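Local coordinates for protein xylose isomerase-like TIM barrel (Anabaena variabilis ATCC 29413, PDB 2QW5) that binds zinc and D-xylose at the mouth of a TIM barrel and is probably a sugar or sugar-phosphate isomerase or epimerase, at residues S14-T19 with E281-I286; F300-E305 with P312-I317. All coordinates share one frame; numbering follows the deposited sequence.

Contact 1. Residues S14-T19 with E281-I286. With ZN (zinc ion), chain D; XLS (D-xylose), chain C.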
ATOM      1  N   SER A  14     -30.871   1.545   6.177  1.00 16.49           N
ATOM      2  CA  SER A  14     -29.786   0.583   6.159  1.00 16.66           C
ATOM      3  C   SER A  14     -29.124   0.372   7.533  1.00 16.94           C
ATOM      4  O   SER A  14     -28.838   1.326   8.232  1.00 18.01           O
ATOM      5  CB  SER A  14     -28.675   1.059   5.237  1.00 13.59           C
ATOM      6  OG  SER A  14     -27.602   0.148   5.272  1.00 15.61           O
ATOM      7  N   PHE A  15     -28.797  -0.892   7.838  1.00 19.51           N
ATOM      8  CA  PHE A  15     -27.997  -1.240   9.034  1.00 17.31           C
ATOM      9  C   PHE A  15     -26.528  -0.794   8.934  1.00 19.19           C
ATOM     10  O   PHE A  15     -25.807  -0.978   9.893  1.00 19.75           O
ATOM     11  CB  PHE A  15     -28.146  -2.721   9.474  1.00 18.17           C
ATOM     12  CG  PHE A  15     -29.011  -2.879  10.685  1.00 19.01           C
ATOM     13  CD1 PHE A  15     -30.324  -2.393  10.673  1.00 19.67           C
ATOM     14  CD2 PHE A  15     -28.509  -3.470  11.854  1.00 19.44           C
ATOM     15  CE1 PHE A  15     -31.137  -2.498  11.798  1.00 22.89           C
ATOM     16  CE2 PHE A  15     -29.318  -3.569  13.012  1.00 19.64           C
ATOM     17  CZ  PHE A  15     -30.641  -3.102  12.967  1.00 19.68           C
ATOM     18  N   PHE A  16     -26.088  -0.222   7.789  1.00 17.51           N
ATOM     19  CA  PHE A  16     -24.756   0.457   7.723  1.00 16.19           C
ATOM     20  C   PHE A  16     -24.585   1.656   8.694  1.00 16.41           C
ATOM     21  O   PHE A  16     -23.483   2.205   8.811  1.00 16.62           O
ATOM     22  CB  PHE A  16     -24.443   0.900   6.301  1.00 12.84           C
ATOM     23  CG  PHE A  16     -24.220  -0.233   5.333  1.00 17.41           C
ATOM     24  CD1 PHE A  16     -23.630  -1.444   5.723  1.00 18.12           C
ATOM     25  CD2 PHE A  16     -24.513  -0.056   3.992  1.00 21.74           C
ATOM     26  CE1 PHE A  16     -23.335  -2.429   4.808  1.00 17.58           C
ATOM     27  CE2 PHE A  16     -24.245  -1.077   3.082  1.00 15.56           C
ATOM     28  CZ  PHE A  16     -23.639  -2.253   3.491  1.00 18.20           C
HETATM   29  N   MSE A  17     -25.680   2.106   9.327  1.00 17.40           N
HETATM   30  CA  MSE A  17     -25.626   3.071  10.414  1.00 17.91           C
HETATM   31  C   MSE A  17     -24.891   2.418  11.609  1.00 18.35           C
HETATM   32  O   MSE A  17     -24.327   3.132  12.440  1.00 18.83           O
HETATM   33  CB  MSE A  17     -27.028   3.472  10.852  1.00 17.37           C
HETATM   34  CG  MSE A  17     -27.117   4.522  12.012  1.00 19.82           C
HETATM   35 SE   MSE A  17     -26.280   6.163  11.487  0.75 11.37          SE
HETATM   36  CE  MSE A  17     -27.783   6.973  10.699  1.00 14.89           C
ATOM     37  N   PHE A  18     -24.927   1.075  11.701  1.00 20.06           N
ATOM     38  CA  PHE A  18     -24.365   0.326  12.831  1.00 19.34           C
ATOM     39  C   PHE A  18     -23.292  -0.708  12.535  1.00 21.95           C
ATOM     40  O   PHE A  18     -22.379  -0.900  13.352  1.00 20.33           O
ATOM     41  CB  PHE A  18     -25.510  -0.444  13.542  1.00 22.67           C
ATOM     42  CG  PHE A  18     -26.732   0.371  13.790  1.00 21.43           C
ATOM     43  CD1 PHE A  18     -26.728   1.380  14.730  1.00 22.87           C
ATOM     44  CD2 PHE A  18     -27.907   0.128  13.098  1.00 16.86           C
ATOM     45  CE1 PHE A  18     -27.873   2.158  14.960  1.00 22.49           C
ATOM     46  CE2 PHE A  18     -29.048   0.899  13.315  1.00 19.32           C
ATOM     47  CZ  PHE A  18     -29.037   1.910  14.265  1.00 26.52           C
ATOM     48  N   THR A  19     -23.395  -1.402  11.394  1.00 19.60           N
ATOM     49  CA  THR A  19     -22.575  -2.580  11.173  1.00 19.62           C
ATOM     50  C   THR A  19     -22.556  -3.071   9.747  1.00 19.10           C
ATOM     51  O   THR A  19     -23.354  -2.624   8.949  1.00 21.03           O
ATOM     52  CB  THR A  19     -23.141  -3.728  12.049  1.00 18.98           C
ATOM     53  OG1 THR A  19     -22.224  -4.817  12.106  1.00 25.65           O
ATOM     54  CG2 THR A  19     -24.525  -4.205  11.548  1.00 20.80           C
ATOM     55  N   GLU A 281     -29.938   5.211   3.108  1.00 20.80           N
ATOM     56  CA  GLU A 281     -28.663   4.510   3.255  1.00 20.65           C
ATOM     57  C   GLU A 281     -27.549   5.454   3.735  1.00 21.06           C
ATOM     58  O   GLU A 281     -26.945   6.173   2.952  1.00 21.62           O
ATOM     59  CB  GLU A 281     -28.261   3.816   1.980  1.00 24.13           C
ATOM     60  CG  GLU A 281     -27.150   2.781   2.265  1.00 26.99           C
ATOM     61  CD  GLU A 281     -26.692   2.084   1.041  1.00 32.97           C
ATOM     62  OE1 GLU A 281     -26.413   2.830   0.069  1.00 30.78           O
ATOM     63  OE2 GLU A 281     -26.580   0.837   1.061  1.00 36.71           O
ATOM     64  N   ILE A 282     -27.307   5.433   5.042  1.00 20.12           N
ATOM     65  CA  ILE A 282     -26.318   6.255   5.687  1.00 20.79           C
ATOM     66  C   ILE A 282     -25.203   5.304   6.208  1.00 21.51           C
ATOM     67  O   ILE A 282     -25.475   4.339   6.957  1.00 18.68           O
ATOM     68  CB  ILE A 282     -26.969   7.078   6.856  1.00 20.90           C
ATOM     69  CG1 ILE A 282     -27.990   8.094   6.272  1.00 20.98           C
ATOM     70  CG2 ILE A 282     -25.886   7.809   7.694  1.00 14.16           C
ATOM     71  CD1 ILE A 282     -28.734   8.903   7.341  1.00 19.57           C
ATOM     72  N   PHE A 283     -23.970   5.615   5.815  1.00 17.46           N
ATOM     73  CA  PHE A 283     -22.774   4.871   6.183  1.00 14.43           C
ATOM     74  C   PHE A 283     -22.186   5.579   7.394  1.00 17.66           C
ATOM     75  O   PHE A 283     -21.588   6.630   7.279  1.00 19.43           O
ATOM     76  CB  PHE A 283     -21.770   4.844   5.029  1.00 16.26           C
ATOM     77  CG  PHE A 283     -22.177   3.934   3.925  1.00 16.05           C
ATOM     78  CD1 PHE A 283     -23.182   4.303   3.053  1.00 20.09           C
ATOM     79  CD2 PHE A 283     -21.582   2.696   3.767  1.00 20.22           C
ATOM     80  CE1 PHE A 283     -23.579   3.457   2.003  1.00 14.63           C
ATOM     81  CE2 PHE A 283     -21.972   1.851   2.685  1.00 18.18           C
ATOM     82  CZ  PHE A 283     -22.980   2.254   1.837  1.00 21.26           C
ATOM     83  N   ASN A 284     -22.392   5.034   8.583  1.00 17.84           N
ATOM     84  CA  ASN A 284     -21.828   5.676   9.779  1.00 17.04           C
ATOM     85  C   ASN A 284     -20.285   5.538   9.779  1.00 17.35           C
ATOM     86  O   ASN A 284     -19.731   4.661   9.118  1.00 17.06           O
ATOM     87  CB  ASN A 284     -22.502   5.094  11.022  1.00 14.99           C
ATOM     88  CG  ASN A 284     -22.292   5.932  12.252  1.00 15.61           C
ATOM     89  OD1 ASN A 284     -21.765   7.040  12.160  1.00 14.68           O
ATOM     90  ND2 ASN A 284     -22.716   5.410  13.432  1.00 19.99           N
ATOM     91  N   ALA A 285     -19.581   6.441  10.454  1.00 18.98           N
ATOM     92  CA  ALA A 285     -18.107   6.344  10.580  1.00 19.48           C
ATOM     93  C   ALA A 285     -17.744   5.228  11.596  1.00 20.89           C
ATOM     94  O   ALA A 285     -17.319   5.477  12.719  1.00 18.09           O
ATOM     95  CB  ALA A 285     -17.484   7.706  10.926  1.00 18.45           C
ATOM     96  N   ILE A 286     -17.968   3.979  11.160  1.00 20.46           N
ATOM     97  CA  ILE A 286     -17.684   2.782  11.933  1.00 19.02           C
ATOM     98  C   ILE A 286     -16.410   2.228  11.331  1.00 17.11           C
ATOM     99  O   ILE A 286     -16.127   2.488  10.124  1.00 15.18           O
ATOM    100  CB  ILE A 286     -18.848   1.689  11.935  1.00 17.92           C
ATOM    101  CG1 ILE A 286     -19.234   1.261  10.509  1.00 17.84           C
ATOM    102  CG2 ILE A 286     -20.051   2.210  12.721  1.00 14.58           C
ATOM    103  CD1 ILE A 286     -20.202   0.049  10.441  1.00 19.67           C
TER
HETATM  104 ZN    ZN D 400     -26.107   2.159  -1.906  0.50 24.74          ZN
HETATM  105  C1  XLS C 401     -21.621   0.593  -0.910  1.00 51.13           C
HETATM  106  C2  XLS C 401     -21.825  -0.883  -1.228  1.00 50.44           C
HETATM  107  C3  XLS C 401     -20.929  -1.851  -0.377  1.00 49.90           C
HETATM  108  C4  XLS C 401     -21.612  -3.143   0.028  1.00 43.51           C
HETATM  109  O1  XLS C 401     -21.668   1.665  -1.860  1.00 37.62           O
HETATM  110  O2  XLS C 401     -23.208  -1.237  -1.211  1.00 48.01           O
HETATM  111  O3  XLS C 401     -20.349  -1.367   0.836  1.00 53.13           O
HETATM  112  O4  XLS C 401     -22.175  -3.720  -1.115  1.00 39.24           O
HETATM  113  O   HOH W   1     -28.227   3.973   7.420  1.00 17.89           O
HETATM  114  O   HOH W   2     -24.119   2.213  -1.506  1.00 27.65           O
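Phe16 and Phe283 both set CG anti to their carbonyl carbons (chi1 -67° and -74°), which sends the two rings side by side in the same direction, toward the sugar. CD2 of Phe16 comes over one face of the Phe283 ring, 3.4 Å from Phe283 CE2; the planes are tilted by 29° and slid apart, so the rings overlap little. Glu281, with CG anti to the backbone N and an extended chain, runs alongside Phe16 and brings OE2 to the edge of that ring. Its other oxygen, OE1, binds zinc at 2.1 Å, together with Glu183, Asp216, Gln247 and a water that also donates to O1 of D-xylose. The zinc would be expected to draw charge from the carboxylate and hold it ionised. Phe283 lines the same pocket, CZ lying 3.5 Å from XLS C1.

Behind the rings, Asn284 grips the 3-10 turn of 15-17 twice. Its backbone N donates almost straight to Phe16 O at 3.0 Å, from above the carbonyl plane, while ND2 meets Met17 O in the carbonyl plane at 3.0 Å through a more bent bond and also bonds Phe300 O. Selenomethionine Met17, bent at chi2 and chi3, folds its methyl CE back against Ile282 CG2. A water spans the backbones, donating to Ser14 O and accepting from Ile282 N. Ser14 OG takes the N-H of Phe16 in an ST turn. Here the loops following the first and last strands meet at the barrel's closure, beside the metal and sugar site of a xylose isomerase-like TIM barrel.

Contact 2. Residues F300-E305 with P312-I317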
ATOM      1  N   PHE A 300     -21.524   9.300  14.123  1.00 20.65           N
ATOM      2  CA  PHE A 300     -22.844   9.506  14.749  1.00 20.02           C
ATOM      3  C   PHE A 300     -22.856   8.386  15.791  1.00 20.30           C
ATOM      4  O   PHE A 300     -23.146   7.215  15.483  1.00 22.18           O
ATOM      5  CB  PHE A 300     -24.003   9.377  13.765  1.00 17.98           C
ATOM      6  CG  PHE A 300     -23.786  10.102  12.477  1.00 15.14           C
ATOM      7  CD1 PHE A 300     -23.458  11.451  12.478  1.00 18.77           C
ATOM      8  CD2 PHE A 300     -23.966   9.451  11.253  1.00 20.36           C
ATOM      9  CE1 PHE A 300     -23.298  12.158  11.300  1.00 17.80           C
ATOM     10  CE2 PHE A 300     -23.809  10.155  10.056  1.00 22.99           C
ATOM     11  CZ  PHE A 300     -23.449  11.510  10.082  1.00 21.82           C
ATOM     12  N   TRP A 301     -22.487   8.746  17.022  1.00 21.18           N
ATOM     13  CA  TRP A 301     -22.283   7.760  18.072  1.00 20.37           C
ATOM     14  C   TRP A 301     -23.516   6.916  18.332  1.00 22.72           C
ATOM     15  O   TRP A 301     -24.632   7.414  18.323  1.00 21.72           O
ATOM     16  CB  TRP A 301     -21.745   8.368  19.360  1.00 21.72           C
ATOM     17  CG  TRP A 301     -22.571   9.412  19.963  1.00 21.08           C
ATOM     18  CD1 TRP A 301     -22.514  10.726  19.696  1.00 22.47           C
ATOM     19  CD2 TRP A 301     -23.533   9.253  21.022  1.00 27.82           C
ATOM     20  NE1 TRP A 301     -23.417  11.404  20.465  1.00 21.03           N
ATOM     21  CE2 TRP A 301     -24.036  10.531  21.310  1.00 24.82           C
ATOM     22  CE3 TRP A 301     -24.032   8.153  21.727  1.00 27.18           C
ATOM     23  CZ2 TRP A 301     -25.022  10.764  22.274  1.00 29.31           C
ATOM     24  CZ3 TRP A 301     -25.025   8.376  22.703  1.00 25.45           C
ATOM     25  CH2 TRP A 301     -25.510   9.681  22.955  1.00 28.67           C
ATOM     26  N   ILE A 302     -23.282   5.632  18.541  1.00 24.08           N
ATOM     27  CA  ILE A 302     -24.347   4.655  18.685  1.00 22.95           C
ATOM     28  C   ILE A 302     -24.682   4.512  20.176  1.00 25.69           C
ATOM     29  O   ILE A 302     -23.838   4.035  20.925  1.00 25.98           O
ATOM     30  CB  ILE A 302     -23.963   3.326  18.063  1.00 20.92           C
ATOM     31  CG1 ILE A 302     -23.653   3.510  16.569  1.00 15.47           C
ATOM     32  CG2 ILE A 302     -25.130   2.327  18.210  1.00 23.06           C
ATOM     33  CD1 ILE A 302     -22.791   2.353  15.959  1.00 18.69           C
ATOM     34  N   PRO A 303     -25.903   4.927  20.600  1.00 28.82           N
ATOM     35  CA  PRO A 303     -26.267   4.805  22.016  1.00 33.20           C
ATOM     36  C   PRO A 303     -26.140   3.376  22.548  1.00 36.43           C
ATOM     37  O   PRO A 303     -26.586   2.436  21.887  1.00 37.17           O
ATOM     38  CB  PRO A 303     -27.721   5.284  22.040  1.00 33.65           C
ATOM     39  CG  PRO A 303     -27.791   6.250  20.934  1.00 31.52           C
ATOM     40  CD  PRO A 303     -27.025   5.528  19.850  1.00 28.90           C
ATOM     41  N   ASP A 304     -25.450   3.269  23.688  1.00 41.79           N
ATOM     42  CA  ASP A 304     -25.100   2.020  24.412  1.00 44.16           C
ATOM     43  C   ASP A 304     -23.762   1.420  23.973  1.00 47.24           C
ATOM     44  O   ASP A 304     -23.015   0.938  24.837  1.00 50.75           O
ATOM     45  CB  ASP A 304     -26.247   0.990  24.512  1.00 45.95           C
ATOM     46  CG  ASP A 304     -27.391   1.491  25.400  1.00 50.32           C
ATOM     47  OD1 ASP A 304     -27.121   1.783  26.589  1.00 55.22           O
ATOM     48  OD2 ASP A 304     -28.543   1.597  24.919  1.00 59.83           O
ATOM     49  N   GLU A 305     -23.431   1.475  22.680  1.00 46.66           N
ATOM     50  CA  GLU A 305     -22.127   1.001  22.233  1.00 46.00           C
ATOM     51  C   GLU A 305     -21.074   2.043  22.539  1.00 45.58           C
ATOM     52  O   GLU A 305     -20.105   1.760  23.271  1.00 46.37           O
ATOM     53  CB  GLU A 305     -22.105   0.673  20.745  1.00 47.08           C
ATOM     54  CG  GLU A 305     -20.709   0.209  20.252  1.00 47.29           C
ATOM     55  CD  GLU A 305     -20.661  -0.060  18.778  1.00 48.40           C
ATOM     56  OE1 GLU A 305     -21.739  -0.113  18.143  1.00 60.20           O
ATOM     57  OE2 GLU A 305     -19.534  -0.229  18.264  1.00 58.87           O
ATOM     58  N   PRO A 312     -24.289  14.888  17.232  1.00 26.72           N
ATOM     59  CA  PRO A 312     -25.470  14.055  16.955  1.00 25.81           C
ATOM     60  C   PRO A 312     -25.182  12.547  17.025  1.00 24.36           C
ATOM     61  O   PRO A 312     -24.071  12.106  16.651  1.00 20.99           O
ATOM     62  CB  PRO A 312     -25.867  14.494  15.531  1.00 25.76           C
ATOM     63  CG  PRO A 312     -25.335  15.849  15.404  1.00 25.53           C
ATOM     64  CD  PRO A 312     -24.020  15.793  16.100  1.00 25.81           C
ATOM     65  N   ASN A 313     -26.148  11.796  17.576  1.00 24.64           N
ATOM     66  CA  ASN A 313     -26.058  10.346  17.711  1.00 21.92           C
ATOM     67  C   ASN A 313     -26.709   9.680  16.494  1.00 19.96           C
ATOM     68  O   ASN A 313     -27.321  10.357  15.661  1.00 18.23           O
ATOM     69  CB  ASN A 313     -26.557   9.838  19.084  1.00 19.18           C
ATOM     70  CG  ASN A 313     -28.065   9.832  19.270  1.00 24.21           C
ATOM     71  OD1 ASN A 313     -28.854   9.656  18.353  1.00 26.38           O
ATOM     72  ND2 ASN A 313     -28.463   9.968  20.525  1.00 26.22           N
ATOM     73  N   ALA A 314     -26.557   8.366  16.419  1.00 21.02           N
ATOM     74  CA  ALA A 314     -27.093   7.560  15.314  1.00 17.35           C
ATOM     75  C   ALA A 314     -28.602   7.730  15.100  1.00 17.74           C
ATOM     76  O   ALA A 314     -29.075   7.816  13.971  1.00 17.83           O
ATOM     77  CB  ALA A 314     -26.739   6.059  15.540  1.00 14.37           C
ATOM     78  N   TYR A 315     -29.356   7.830  16.202  1.00 18.87           N
ATOM     79  CA  TYR A 315     -30.806   7.981  16.150  1.00 19.94           C
ATOM     80  C   TYR A 315     -31.253   9.366  15.747  1.00 20.96           C
ATOM     81  O   TYR A 315     -32.237   9.509  15.027  1.00 20.88           O
ATOM     82  CB  TYR A 315     -31.441   7.566  17.488  1.00 20.97           C
ATOM     83  CG  TYR A 315     -31.223   6.121  17.855  1.00 18.02           C
ATOM     84  CD1 TYR A 315     -31.348   5.102  16.908  1.00 23.76           C
ATOM     85  CD2 TYR A 315     -31.021   5.749  19.175  1.00 29.11           C
ATOM     86  CE1 TYR A 315     -31.167   3.786  17.231  1.00 22.58           C
ATOM     87  CE2 TYR A 315     -30.843   4.406  19.530  1.00 28.14           C
ATOM     88  CZ  TYR A 315     -30.932   3.433  18.551  1.00 28.93           C
ATOM     89  OH  TYR A 315     -30.779   2.119  18.858  1.00 23.96           O
ATOM     90  N   ASP A 316     -30.519  10.384  16.200  1.00 23.04           N
ATOM     91  CA  ASP A 316     -30.748  11.763  15.781  1.00 22.83           C
ATOM     92  C   ASP A 316     -30.683  11.856  14.251  1.00 22.00           C
ATOM     93  O   ASP A 316     -31.590  12.387  13.627  1.00 22.04           O
ATOM     94  CB  ASP A 316     -29.708  12.728  16.386  1.00 22.88           C
ATOM     95  CG  ASP A 316     -29.722  12.734  17.915  1.00 28.89           C
ATOM     96  OD1 ASP A 316     -30.792  12.539  18.537  1.00 35.22           O
ATOM     97  OD2 ASP A 316     -28.640  12.935  18.501  1.00 31.30           O
ATOM     98  N   ILE A 317     -29.611  11.323  13.670  1.00 20.30           N
ATOM     99  CA  ILE A 317     -29.428  11.364  12.212  1.00 20.53           C
ATOM    100  C   ILE A 317     -30.534  10.568  11.484  1.00 21.29           C
ATOM    101  O   ILE A 317     -31.082  11.059  10.491  1.00 22.24           O
ATOM    102  CB  ILE A 317     -28.001  10.921  11.814  1.00 21.27           C
ATOM    103  CG1 ILE A 317     -26.953  11.898  12.396  1.00 23.83           C
ATOM    104  CG2 ILE A 317     -27.805  10.827  10.285  1.00 19.32           C
ATOM    105  CD1 ILE A 317     -27.108  13.365  11.988  1.00 21.54           C
TER
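The backbones of 300-305 and 312-317 run close at Phe300 and Asn313, whose CA atoms are 4.5 Å apart. One hydrogen bond joins the two segments: Ala314 N, in the first turn of helix 314-332, donates to Trp301 O at 2.9 Å from above the carbonyl plane. Just before it, Phe300 CA makes a CA-H...O contact with Pro312 O.

Asn313 is the N-cap of the helix and forms a capping box with Asp316. Chi1 of 75° puts Asn313 CG between its own N and carbonyl carbon, turning the amide back to the N-H groups of the first turn. Its OD1 takes the N-H of Asp316 in the carbonyl plane at 2.8 Å, with a weak bond from Tyr315 N besides, and Asp316 OD2 accepts from Asn313 N in return. Asn313 CB sits over the Trp301 indole, 3.4 Å from Trp301 CE2, with amide and ring planes perpendicular. Trp301 NE1 points elsewhere, to Tyr311 O. On the barrel side, Ile317 CG1 lies over one face of the Phe300 ring, 3.7 Å from its centroid. Pro303 CG touches both Asn313 ND2 and Tyr315 CD2, the latter at 3.7 Å, while Tyr315 OH reaches His36 on helix 27-42.

Overall arrangement
From the N terminus, strand 11-14 runs into 14-19, and the chain then passes through the other seven strands before 281-286 follows strand 278-280; contact 1 thus closes a loop of nearly the whole barrel. Contact 2 comes later and closes a short one, 300-305 folding against the start of the final helix 314-332 with six residues between. The two are in series, neither nested nor crossed, with centres about 11 Å apart, and they touch. The amide of Asn284 carries the polar link, Ile282 CD1 packs on Ile317 CG2, and Met17 CE lies against Ala314 O. The start of the last helix and the loop before it are thereby packed on the loops that follow the first and eighth strands.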